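Local coordinates for protein RMD9, mitochondrial (Saccharomyces cerevisiae S288C, PDB 7A9X) that binds a dodecameric sequence motif in the 3'-UTRs of mitochondrial mRNAs and takes part in their processing or stability, at residues Glu92-Leu97 with Lys153-Asp158; Pro101-Tyr106 with Gly162-Ser167; Arg107-Ile112 with Ser167-Thr172. All coordinates share one frame; numbering follows the deposited sequence.

Contact 1 (Glu92-Leu97 with Lys153-Asp158); sequences ELYYSL and KDISDD
OD2 of D158 is gripped by two groups: the Y94 hydroxyl reaches it in a weak hydrogen bond (Y94 OH to D158 OD2, 2.7 Å), while R98 forms a salt bridge to the same oxygen. The setting is the helical array just ahead of the inferred first pentatricopeptide repeat, where helices 78-97 and 151-161 run nearly parallel. Their local axes are 11.9 Å apart and inclined by 19°, a separation bridged by two adjacent tyrosines. Y94 meets D158 tip to tip, the planes of its ring and the carboxylate only 23° apart. Its CB points toward the opposite helix, and CG stands anti to the backbone N (chi1 165°). Over one face of that ring lies CG1 of I155, 4.1 Å from the centroid, in a CH-pi contact. L111 of helix 105-128 packs against both Y94 and I155. Y95 takes a different first torsion, with CG beside its own backbone N, and its ring lays one face against CD2 of Y94. Its side chain crosses D154 at about a right angle, and Y95 OH donates a short 2.5 Å hydrogen bond to the anti lone pair of D154 OD2.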
loop_
_atom_site.group_PDB
_atom_site.type_symbol
_atom_site.label_atom_id
_atom_site.label_comp_id
_atom_site.label_asym_id
_atom_site.label_seq_id
_atom_site.Cartn_x
_atom_site.Cartn_y
_atom_site.Cartn_z
ATOM N N GLU A 92 -25.192 4.394 -10.511
ATOM C CA GLU A 92 -26.320 5.305 -10.663
ATOM C C GLU A 92 -27.608 4.540 -10.938
ATOM O O GLU A 92 -28.656 4.849 -10.360
ATOM C CB GLU A 92 -26.026 6.306 -11.781
ATOM C CG GLU A 92 -27.218 6.671 -12.646
ATOM C CD GLU A 92 -26.811 7.451 -13.879
ATOM O OE1 GLU A 92 -26.000 8.392 -13.752
ATOM O OE2 GLU A 92 -27.290 7.112 -14.981
ATOM N N LEU A 93 -27.548 3.528 -11.809
ATOM C CA LEU A 93 -28.729 2.720 -12.085
ATOM C C LEU A 93 -29.154 1.908 -10.868
ATOM O O LEU A 93 -30.336 1.576 -10.731
ATOM C CB LEU A 93 -28.464 1.795 -13.274
ATOM C CG LEU A 93 -28.287 2.473 -14.634
ATOM C CD1 LEU A 93 -27.836 1.468 -15.683
ATOM C CD2 LEU A 93 -29.582 3.150 -15.055
ATOM N N TYR A 94 -28.211 1.586 -9.979
ATOM C CA TYR A 94 -28.534 0.774 -8.810
ATOM C C TYR A 94 -29.535 1.475 -7.899
ATOM O O TYR A 94 -30.485 0.850 -7.412
ATOM C CB TYR A 94 -27.257 0.438 -8.040
ATOM C CG TYR A 94 -27.510 -0.092 -6.649
ATOM C CD1 TYR A 94 -27.907 -1.407 -6.449
ATOM C CD2 TYR A 94 -27.352 0.723 -5.534
ATOM C CE1 TYR A 94 -28.143 -1.897 -5.180
ATOM C CE2 TYR A 94 -27.585 0.242 -4.260
ATOM C CZ TYR A 94 -27.979 -1.068 -4.090
ATOM O OH TYR A 94 -28.210 -1.551 -2.823
ATOM N N TYR A 95 -29.338 2.772 -7.653
ATOM C CA TYR A 95 -30.225 3.494 -6.747
ATOM C C TYR A 95 -31.636 3.599 -7.311
ATOM O O TYR A 95 -32.598 3.738 -6.547
ATOM C CB TYR A 95 -29.654 4.879 -6.451
ATOM C CG TYR A 95 -28.324 4.829 -5.733
ATOM C CD1 TYR A 95 -28.235 4.343 -4.435
ATOM C CD2 TYR A 95 -27.159 5.267 -6.351
ATOM C CE1 TYR A 95 -27.024 4.292 -3.771
ATOM C CE2 TYR A 95 -25.939 5.220 -5.695
ATOM C CZ TYR A 95 -25.880 4.731 -4.404
ATOM O OH TYR A 95 -24.675 4.681 -3.743
ATOM N N SER A 96 -31.779 3.532 -8.634
ATOM C CA SER A 96 -33.089 3.497 -9.272
ATOM C C SER A 96 -33.642 2.078 -9.353
ATOM O O SER A 96 -34.847 1.867 -9.170
ATOM C CB SER A 96 -33.004 4.100 -10.677
ATOM O OG SER A 96 -34.210 3.890 -11.395
ATOM N N LEU A 97 -32.782 1.097 -9.630
ATOM C CA LEU A 97 -33.230 -0.274 -9.830
ATOM C C LEU A 97 -33.427 -1.042 -8.531
ATOM O O LEU A 97 -33.976 -2.148 -8.568
ATOM C CB LEU A 97 -32.239 -1.023 -10.718
ATOM C CG LEU A 97 -32.258 -0.649 -12.198
ATOM C CD1 LEU A 97 -31.199 -1.430 -12.956
ATOM C CD2 LEU A 97 -33.636 -0.901 -12.782
ATOM N N LYS A 153 -20.791 0.458 0.860
ATOM C CA LYS A 153 -21.544 0.667 2.092
ATOM C C LYS A 153 -23.039 0.746 1.814
ATOM O O LYS A 153 -23.846 0.164 2.548
ATOM C CB LYS A 153 -21.069 1.932 2.806
ATOM C CG LYS A 153 -21.929 2.295 4.012
ATOM C CD LYS A 153 -21.680 3.715 4.487
ATOM C CE LYS A 153 -20.356 3.835 5.216
ATOM N NZ LYS A 153 -20.075 5.242 5.615
ATOM N N ASP A 154 -23.428 1.458 0.752
ATOM C CA ASP A 154 -24.845 1.595 0.431
ATOM C C ASP A 154 -25.471 0.249 0.090
ATOM O O ASP A 154 -26.628 -0.013 0.439
ATOM C CB ASP A 154 -25.030 2.578 -0.724
ATOM C CG ASP A 154 -24.627 3.992 -0.359
ATOM O OD1 ASP A 154 -24.272 4.228 0.816
ATOM O OD2 ASP A 154 -24.663 4.867 -1.249
ATOM N N ILE A 155 -24.722 -0.620 -0.591
ATOM C CA ILE A 155 -25.263 -1.926 -0.954
ATOM C C ILE A 155 -25.365 -2.821 0.275
ATOM O O ILE A 155 -26.356 -3.540 0.453
ATOM C CB ILE A 155 -24.408 -2.570 -2.059
ATOM C CG1 ILE A 155 -24.382 -1.668 -3.295
ATOM C CG2 ILE A 155 -24.942 -3.951 -2.416
ATOM C CD1 ILE A 155 -23.557 -2.216 -4.433
ATOM N N SER A 156 -24.352 -2.786 1.144
ATOM C CA SER A 156 -24.389 -3.591 2.361
ATOM C C SER A 156 -25.556 -3.189 3.253
ATOM O O SER A 156 -26.202 -4.046 3.867
ATOM C CB SER A 156 -23.071 -3.458 3.121
ATOM O OG SER A 156 -23.019 -2.229 3.827
ATOM N N ASP A 157 -25.846 -1.889 3.333
ATOM C CA ASP A 157 -26.949 -1.432 4.172
ATOM C C ASP A 157 -28.298 -1.795 3.563
ATOM O O ASP A 157 -29.246 -2.118 4.289
ATOM C CB ASP A 157 -26.846 0.077 4.398
ATOM C CG ASP A 157 -25.613 0.464 5.192
ATOM O OD1 ASP A 157 -24.890 -0.445 5.652
ATOM O OD2 ASP A 157 -25.364 1.677 5.355
ATOM N N ASP A 158 -28.407 -1.749 2.232
ATOM C CA ASP A 158 -29.650 -2.146 1.580
ATOM C C ASP A 158 -29.925 -3.635 1.747
ATOM O O ASP A 158 -31.090 -4.048 1.776
ATOM C CB ASP A 158 -29.608 -1.778 0.099
ATOM C CG ASP A 158 -29.778 -0.291 -0.135
ATOM O OD1 ASP A 158 -29.936 0.453 0.856
ATOM O OD2 ASP A 158 -29.760 0.133 -1.308
#

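Contact 2 (Pro101-Tyr106 with Gly162-Ser167); sequences PDFNAY and GKVSVS. With nucleotides of chain B.
A105 and S165 bring the start of helix 105-128 and the loop 162-167 together. CA of A105 points its hydrogen at the carbonyl oxygen of S165, a CA-H...O contact of 3.3 Å between A105 CA and S165 O, with 156° at the hydrogen. The methyl of A105 faces the opposing segment and packs against three consecutive residues there. It lies 3.5 Å from S165 OG and 3.6 Å from V166 CA (both measured from A105 CB), and also meets the backbone of S167. OG of S165 is anti to its backbone N (chi1 172°). The CB of V166 points away; its side chain packs on I112 and F206.

The other end of the contact is apolar. F103, at the centre of an inverse gamma turn, and V164 lie side by side, pointing the same way, and V164 CG1 touches the ring edge at CD2 of F103, 4.0 Å away and near the ring plane. F47 meets the F103 ring edge-to-face, and Y94 packs on V164; both F103 and V164 are buried.

Toward the RNA, the Y106 ring has the adenine of A3 of chain B at its edge, with CE1 of Y106 3.5 Å from C2 of the base. OG of S167 stands between its backbone N and carbonyl carbon (chi1 70°), close to S109 OG, and makes a weak capping bond with Y169 N; it lies 3.9 Å from N6 of A3.

N104 and S167 are both N-cap residues, N104 through OD1 to the R107 amide, and G162 ends the preceding helix as the C-prime residue of a Schellman motif. Two N-capped helix starts thus lie side by side, as in helical-repeat proteins, next to the bound adenosine at the beginning of the inferred first pentatricopeptide repeat.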
loop_
_atom_site.group_PDB
_atom_site.type_symbol
_atom_site.label_atom_id
_atom_site.label_comp_id
_atom_site.label_asym_id
_atom_site.label_seq_id
_atom_site.Cartn_x
_atom_site.Cartn_y
_atom_site.Cartn_z
ATOM N N PRO A 101 -38.608 -4.983 -8.492
ATOM C CA PRO A 101 -38.570 -6.366 -8.000
ATOM C C PRO A 101 -37.715 -7.289 -8.848
ATOM O O PRO A 101 -37.228 -8.302 -8.328
ATOM C CB PRO A 101 -40.045 -6.792 -8.038
ATOM C CG PRO A 101 -40.623 -5.976 -9.149
ATOM C CD PRO A 101 -39.900 -4.652 -9.120
ATOM N N ASP A 102 -37.515 -6.978 -10.128
ATOM C CA ASP A 102 -36.680 -7.784 -11.009
ATOM C C ASP A 102 -35.190 -7.556 -10.784
ATOM O O ASP A 102 -34.373 -8.048 -11.571
ATOM C CB ASP A 102 -37.032 -7.502 -12.471
ATOM C CG ASP A 102 -38.454 -7.893 -12.811
ATOM O OD1 ASP A 102 -39.145 -8.444 -11.930
ATOM O OD2 ASP A 102 -38.880 -7.648 -13.959
ATOM N N PHE A 103 -34.822 -6.815 -9.740
ATOM C CA PHE A 103 -33.419 -6.604 -9.392
ATOM C C PHE A 103 -32.955 -7.758 -8.501
ATOM O O PHE A 103 -32.745 -7.626 -7.294
ATOM C CB PHE A 103 -33.239 -5.250 -8.719
ATOM C CG PHE A 103 -31.882 -4.649 -8.923
ATOM C CD1 PHE A 103 -31.394 -4.432 -10.198
ATOM C CD2 PHE A 103 -31.100 -4.291 -7.839
ATOM C CE1 PHE A 103 -30.143 -3.879 -10.390
ATOM C CE2 PHE A 103 -29.850 -3.736 -8.024
ATOM C CZ PHE A 103 -29.370 -3.529 -9.300
ATOM N N ASN A 104 -32.802 -8.916 -9.143
ATOM C CA ASN A 104 -32.553 -10.169 -8.449
ATOM C C ASN A 104 -31.202 -10.146 -7.732
ATOM O O ASN A 104 -30.415 -9.201 -7.839
ATOM C CB ASN A 104 -32.610 -11.338 -9.434
ATOM C CG ASN A 104 -31.714 -11.128 -10.644
ATOM O OD1 ASN A 104 -30.944 -10.171 -10.702
ATOM N ND2 ASN A 104 -31.809 -12.029 -11.615
ATOM N N ALA A 105 -30.938 -11.223 -6.988
ATOM C CA ALA A 105 -29.668 -11.340 -6.281
ATOM C C ALA A 105 -28.496 -11.430 -7.248
ATOM O O ALA A 105 -27.374 -11.046 -6.901
ATOM C CB ALA A 105 -29.690 -12.559 -5.360
ATOM N N TYR A 106 -28.738 -11.930 -8.462
ATOM C CA TYR A 106 -27.672 -12.037 -9.453
ATOM C C TYR A 106 -27.163 -10.662 -9.865
ATOM O O TYR A 106 -25.951 -10.419 -9.885
ATOM C CB TYR A 106 -28.174 -12.817 -10.669
ATOM C CG TYR A 106 -27.140 -13.013 -11.754
ATOM C CD1 TYR A 106 -26.192 -14.023 -11.659
ATOM C CD2 TYR A 106 -27.119 -12.198 -12.881
ATOM C CE1 TYR A 106 -25.248 -14.211 -12.650
ATOM C CE2 TYR A 106 -26.177 -12.380 -13.878
ATOM C CZ TYR A 106 -25.244 -13.388 -13.756
ATOM O OH TYR A 106 -24.304 -13.574 -14.744
ATOM N N GLY A 162 -33.040 -5.007 3.650
ATOM C CA GLY A 162 -33.879 -5.940 2.924
ATOM C C GLY A 162 -34.391 -5.417 1.598
ATOM O O GLY A 162 -35.295 -6.007 0.998
ATOM N N LYS A 163 -33.818 -4.305 1.132
ATOM C CA LYS A 163 -34.242 -3.732 -0.141
ATOM C C LYS A 163 -33.860 -4.636 -1.305
ATOM O O LYS A 163 -34.666 -4.872 -2.212
ATOM C CB LYS A 163 -33.637 -2.342 -0.327
ATOM C CG LYS A 163 -34.261 -1.259 0.530
ATOM C CD LYS A 163 -33.644 0.091 0.202
ATOM C CE LYS A 163 -34.283 1.218 0.996
ATOM N NZ LYS A 163 -33.623 2.523 0.701
ATOM N N VAL A 164 -32.632 -5.153 -1.295
ATOM C CA VAL A 164 -32.124 -5.990 -2.372
ATOM C C VAL A 164 -31.607 -7.291 -1.779
ATOM O O VAL A 164 -31.222 -7.355 -0.608
ATOM C CB VAL A 164 -31.015 -5.279 -3.178
ATOM C CG1 VAL A 164 -31.584 -4.081 -3.924
ATOM C CG2 VAL A 164 -29.884 -4.846 -2.257
ATOM N N SER A 165 -31.612 -8.335 -2.599
ATOM C CA SER A 165 -31.112 -9.644 -2.213
ATOM C C SER A 165 -29.728 -9.877 -2.805
ATOM O O SER A 165 -29.314 -9.218 -3.760
ATOM C CB SER A 165 -32.069 -10.747 -2.669
ATOM O OG SER A 165 -31.502 -12.028 -2.468
ATOM N N VAL A 166 -29.010 -10.837 -2.223
ATOM C CA VAL A 166 -27.670 -11.175 -2.683
ATOM C C VAL A 166 -27.456 -12.672 -2.502
ATOM O O VAL A 166 -28.066 -13.308 -1.637
ATOM C CB VAL A 166 -26.593 -10.348 -1.937
ATOM C CG1 VAL A 166 -26.379 -10.868 -0.517
ATOM C CG2 VAL A 166 -25.296 -10.317 -2.728
ATOM N N SER A 167 -26.595 -13.235 -3.344
ATOM C CA SER A 167 -26.254 -14.646 -3.302
ATOM C C SER A 167 -24.957 -14.841 -2.521
ATOM O O SER A 167 -24.331 -13.886 -2.054
ATOM C CB SER A 167 -26.131 -15.207 -4.719
ATOM O OG SER A 167 -24.981 -14.693 -5.370
ATOM P P A B 3 -16.385 -20.666 -7.362
ATOM O OP1 A B 3 -14.931 -20.747 -7.068
ATOM O OP2 A B 3 -17.355 -20.488 -6.252
ATOM O "O5'" A B 3 -16.602 -19.471 -8.390
ATOM C "C5'" A B 3 -15.823 -19.372 -9.571
ATOM C "C4'" A B 3 -16.371 -18.313 -10.490
ATOM O "O4'" A B 3 -17.713 -18.675 -10.902
ATOM C "C3'" A B 3 -16.526 -16.927 -9.881
ATOM O "O3'" A B 3 -15.310 -16.197 -9.886
ATOM C "C2'" A B 3 -17.624 -16.305 -10.735
ATOM O "O2'" A B 3 -17.096 -15.829 -11.965
ATOM C "C1'" A B 3 -18.510 -17.518 -11.027
ATOM N N9 A B 3 -19.641 -17.627 -10.088
ATOM C C8 A B 3 -19.679 -18.297 -8.889
ATOM N N7 A B 3 -20.834 -18.215 -8.274
ATOM C C5 A B 3 -21.609 -17.440 -9.126
ATOM C C6 A B 3 -22.939 -16.988 -9.048
ATOM N N6 A B 3 -23.756 -17.261 -8.029
ATOM N N1 A B 3 -23.406 -16.232 -10.066
ATOM C C2 A B 3 -22.589 -15.956 -11.089
ATOM N N3 A B 3 -21.323 -16.324 -11.277
ATOM C C4 A B 3 -20.888 -17.071 -10.247
#

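Contact 3 (Arg107-Ile112 with Ser167-Thr172); sequences RVSRLI and SGYGAT. With nucleotides of chain B.
S109 meets S167 and G170 where helix 105-128 packs beside helix 168-180, the opening helix of the inferred first pentatricopeptide repeat in this all-helical RNA-binding solenoid. The local axes approach to 8.2 Å at 27°, with S109 facing G170 at the point of closest backbone approach; lacking a side chain, G170 lets its CA come to 3.4 Å from S109 OG. That hydroxyl, beside its own backbone N (chi1 -61°), bonds to the carbonyl of A105 one turn back. It also receives a weak bond from the S167 amide (S167 N to S109 OG, 3.3 Å), nearly straight at 170°, and lies close to the S167 hydroxyl. The buried oxygen thus ties the start of the repeat to the preceding helix. CB of S109 touches CD2 of Y169 at 3.5 Å.

The Y169 ring carries the adenine of A3 of chain B over one face, the base offset toward the rim, with Y169 CG 3.5 Å from C5 of A3. H113 holds the phenol by a hydrogen bond to OH.

R110 comes next. Its CB points away, but the chain is bent at chi2 (-91°) and chi3, and CD lies 4.0 Å from Y169 OH. A water in the guanidinium plane accepts from R110 NH2 at 2.7 Å and is also hydrogen-bonded to Y169 OH, while NH1 is held by S52.

One turn after V108, I112 packs against helix 168-180, also touching I155 of helix 151-161, and its CG2 rests 3.6 Å from the carbonyl oxygen of G170.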
loop_
_atom_site.group_PDB
_atom_site.type_symbol
_atom_site.label_atom_id
_atom_site.label_comp_id
_atom_site.label_asym_id
_atom_site.label_seq_id
_atom_site.Cartn_x
_atom_site.Cartn_y
_atom_site.Cartn_z
ATOM N N ARG A 107 -28.077 -9.745 -10.195
ATOM C CA ARG A 107 -27.668 -8.412 -10.628
ATOM C C ARG A 107 -26.923 -7.673 -9.524
ATOM O O ARG A 107 -25.920 -6.998 -9.789
ATOM C CB ARG A 107 -28.887 -7.612 -11.085
ATOM C CG ARG A 107 -29.412 -8.024 -12.450
ATOM C CD ARG A 107 -30.589 -7.167 -12.881
ATOM N NE ARG A 107 -31.069 -7.539 -14.209
ATOM C CZ ARG A 107 -31.993 -8.466 -14.439
ATOM N NH1 ARG A 107 -32.366 -8.739 -15.681
ATOM N NH2 ARG A 107 -32.546 -9.121 -13.427
ATOM N N VAL A 108 -27.396 -7.786 -8.282
ATOM C CA VAL A 108 -26.703 -7.152 -7.166
ATOM C C VAL A 108 -25.328 -7.775 -6.974
ATOM O O VAL A 108 -24.338 -7.071 -6.735
ATOM C CB VAL A 108 -27.554 -7.248 -5.886
ATOM C CG1 VAL A 108 -26.840 -6.588 -4.713
ATOM C CG2 VAL A 108 -28.917 -6.611 -6.105
ATOM N N SER A 109 -25.241 -9.102 -7.087
ATOM C CA SER A 109 -23.968 -9.788 -6.898
ATOM C C SER A 109 -22.963 -9.407 -7.977
ATOM O O SER A 109 -21.775 -9.219 -7.688
ATOM C CB SER A 109 -24.188 -11.300 -6.881
ATOM O OG SER A 109 -25.039 -11.678 -5.813
ATOM N N ARG A 110 -23.418 -9.294 -9.228
ATOM C CA ARG A 110 -22.524 -8.875 -10.302
ATOM C C ARG A 110 -22.017 -7.456 -10.081
ATOM O O ARG A 110 -20.876 -7.140 -10.437
ATOM C CB ARG A 110 -23.236 -8.985 -11.650
ATOM C CG ARG A 110 -23.636 -10.406 -12.034
ATOM C CD ARG A 110 -22.550 -11.108 -12.835
ATOM N NE ARG A 110 -22.526 -10.666 -14.228
ATOM C CZ ARG A 110 -21.686 -11.133 -15.147
ATOM N NH1 ARG A 110 -21.735 -10.672 -16.390
ATOM N NH2 ARG A 110 -20.793 -12.060 -14.824
ATOM N N LEU A 111 -22.845 -6.591 -9.489
ATOM C CA LEU A 111 -22.404 -5.233 -9.189
ATOM C C LEU A 111 -21.360 -5.222 -8.079
ATOM O O LEU A 111 -20.357 -4.506 -8.172
ATOM C CB LEU A 111 -23.598 -4.362 -8.803
ATOM C CG LEU A 111 -23.263 -2.909 -8.464
ATOM C CD1 LEU A 111 -22.633 -2.218 -9.663
ATOM C CD2 LEU A 111 -24.505 -2.166 -8.006
ATOM N N ILE A 112 -21.583 -6.008 -7.020
ATOM C CA ILE A 112 -20.624 -6.068 -5.919
ATOM C C ILE A 112 -19.276 -6.577 -6.414
ATOM O O ILE A 112 -18.223 -6.025 -6.072
ATOM C CB ILE A 112 -21.170 -6.944 -4.776
ATOM C CG1 ILE A 112 -22.452 -6.342 -4.197
ATOM C CG2 ILE A 112 -20.123 -7.107 -3.692
ATOM C CD1 ILE A 112 -23.064 -7.177 -3.092
ATOM N N SER A 167 -26.595 -13.235 -3.344
ATOM C CA SER A 167 -26.254 -14.646 -3.302
ATOM C C SER A 167 -24.957 -14.841 -2.521
ATOM O O SER A 167 -24.331 -13.886 -2.054
ATOM C CB SER A 167 -26.131 -15.207 -4.719
ATOM O OG SER A 167 -24.981 -14.693 -5.370
ATOM N N GLY A 168 -24.547 -16.102 -2.376
ATOM C CA GLY A 168 -23.275 -16.385 -1.733
ATOM C C GLY A 168 -22.089 -15.887 -2.531
ATOM O O GLY A 168 -21.052 -15.536 -1.959
ATOM N N TYR A 169 -22.221 -15.852 -3.859
ATOM C CA TYR A 169 -21.182 -15.274 -4.702
ATOM C C TYR A 169 -21.059 -13.772 -4.464
ATOM O O TYR A 169 -19.948 -13.248 -4.327
ATOM C CB TYR A 169 -21.489 -15.605 -6.166
ATOM C CG TYR A 169 -21.004 -14.629 -7.215
ATOM C CD1 TYR A 169 -19.679 -14.625 -7.637
ATOM C CD2 TYR A 169 -21.890 -13.750 -7.828
ATOM C CE1 TYR A 169 -19.244 -13.748 -8.616
ATOM C CE2 TYR A 169 -21.467 -12.870 -8.805
ATOM C CZ TYR A 169 -20.146 -12.871 -9.196
ATOM O OH TYR A 169 -19.728 -11.991 -10.172
ATOM N N GLY A 170 -22.191 -13.069 -4.375
ATOM C CA GLY A 170 -22.149 -11.652 -4.056
ATOM C C GLY A 170 -21.762 -11.365 -2.622
ATOM O O GLY A 170 -21.147 -10.330 -2.337
ATOM N N ALA A 171 -22.106 -12.267 -1.700
ATOM C CA ALA A 171 -21.752 -12.066 -0.299
ATOM C C ALA A 171 -20.244 -12.126 -0.093
ATOM O O ALA A 171 -19.694 -11.367 0.713
ATOM C CB ALA A 171 -22.456 -13.105 0.573
ATOM N N THR A 172 -19.559 -13.019 -0.813
ATOM C CA THR A 172 -18.114 -13.145 -0.650
ATOM C C THR A 172 -17.383 -11.916 -1.176
ATOM O O THR A 172 -16.425 -11.445 -0.551
ATOM C CB THR A 172 -17.596 -14.403 -1.353
ATOM O OG1 THR A 172 -18.030 -14.405 -2.718
ATOM C CG2 THR A 172 -18.097 -15.652 -0.656
ATOM P P A B 3 -16.385 -20.666 -7.362
ATOM O OP1 A B 3 -14.931 -20.747 -7.068
ATOM O OP2 A B 3 -17.355 -20.488 -6.252
ATOM O "O5'" A B 3 -16.602 -19.471 -8.390
ATOM C "C5'" A B 3 -15.823 -19.372 -9.571
ATOM C "C4'" A B 3 -16.371 -18.313 -10.490
ATOM O "O4'" A B 3 -17.713 -18.675 -10.902
ATOM C "C3'" A B 3 -16.526 -16.927 -9.881
ATOM O "O3'" A B 3 -15.310 -16.197 -9.886
ATOM C "C2'" A B 3 -17.624 -16.305 -10.735
ATOM O "O2'" A B 3 -17.096 -15.829 -11.965
ATOM C "C1'" A B 3 -18.510 -17.518 -11.027
ATOM N N9 A B 3 -19.641 -17.627 -10.088
ATOM C C8 A B 3 -19.679 -18.297 -8.889
ATOM N N7 A B 3 -20.834 -18.215 -8.274
ATOM C C5 A B 3 -21.609 -17.440 -9.126
ATOM C C6 A B 3 -22.939 -16.988 -9.048
ATOM N N6 A B 3 -23.756 -17.261 -8.029
ATOM N N1 A B 3 -23.406 -16.232 -10.066
ATOM C C2 A B 3 -22.589 -15.956 -11.089
ATOM N N3 A B 3 -21.323 -16.324 -11.277
ATOM C C4 A B 3 -20.888 -17.071 -10.247
HETATM O O HOH W 1 -19.904 -13.034 -12.487
#

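Overall arrangement
The three contacts form one compact patch on the same side of the protein's centre, with contact centres 9 to 12 Å apart. Their first segments follow one another along the chain, from the end of helix 78-97 into helix 105-128, and their second segments do likewise from helix 151-161 through the loop to helix 168-180, so the two runs pair in the same order. Contacts 2 and 3 share S167 and helix 105-128; I155 of contact 1 packs on I112 of contact 3, and Y94 meets F103 of contact 2. The patch joins the helices ahead of the inferred first repeat to that repeat. Contact 1 stays about 14 Å from the RNA at its nearest atom, whereas contacts 2 and 3 reach A3 of chain B.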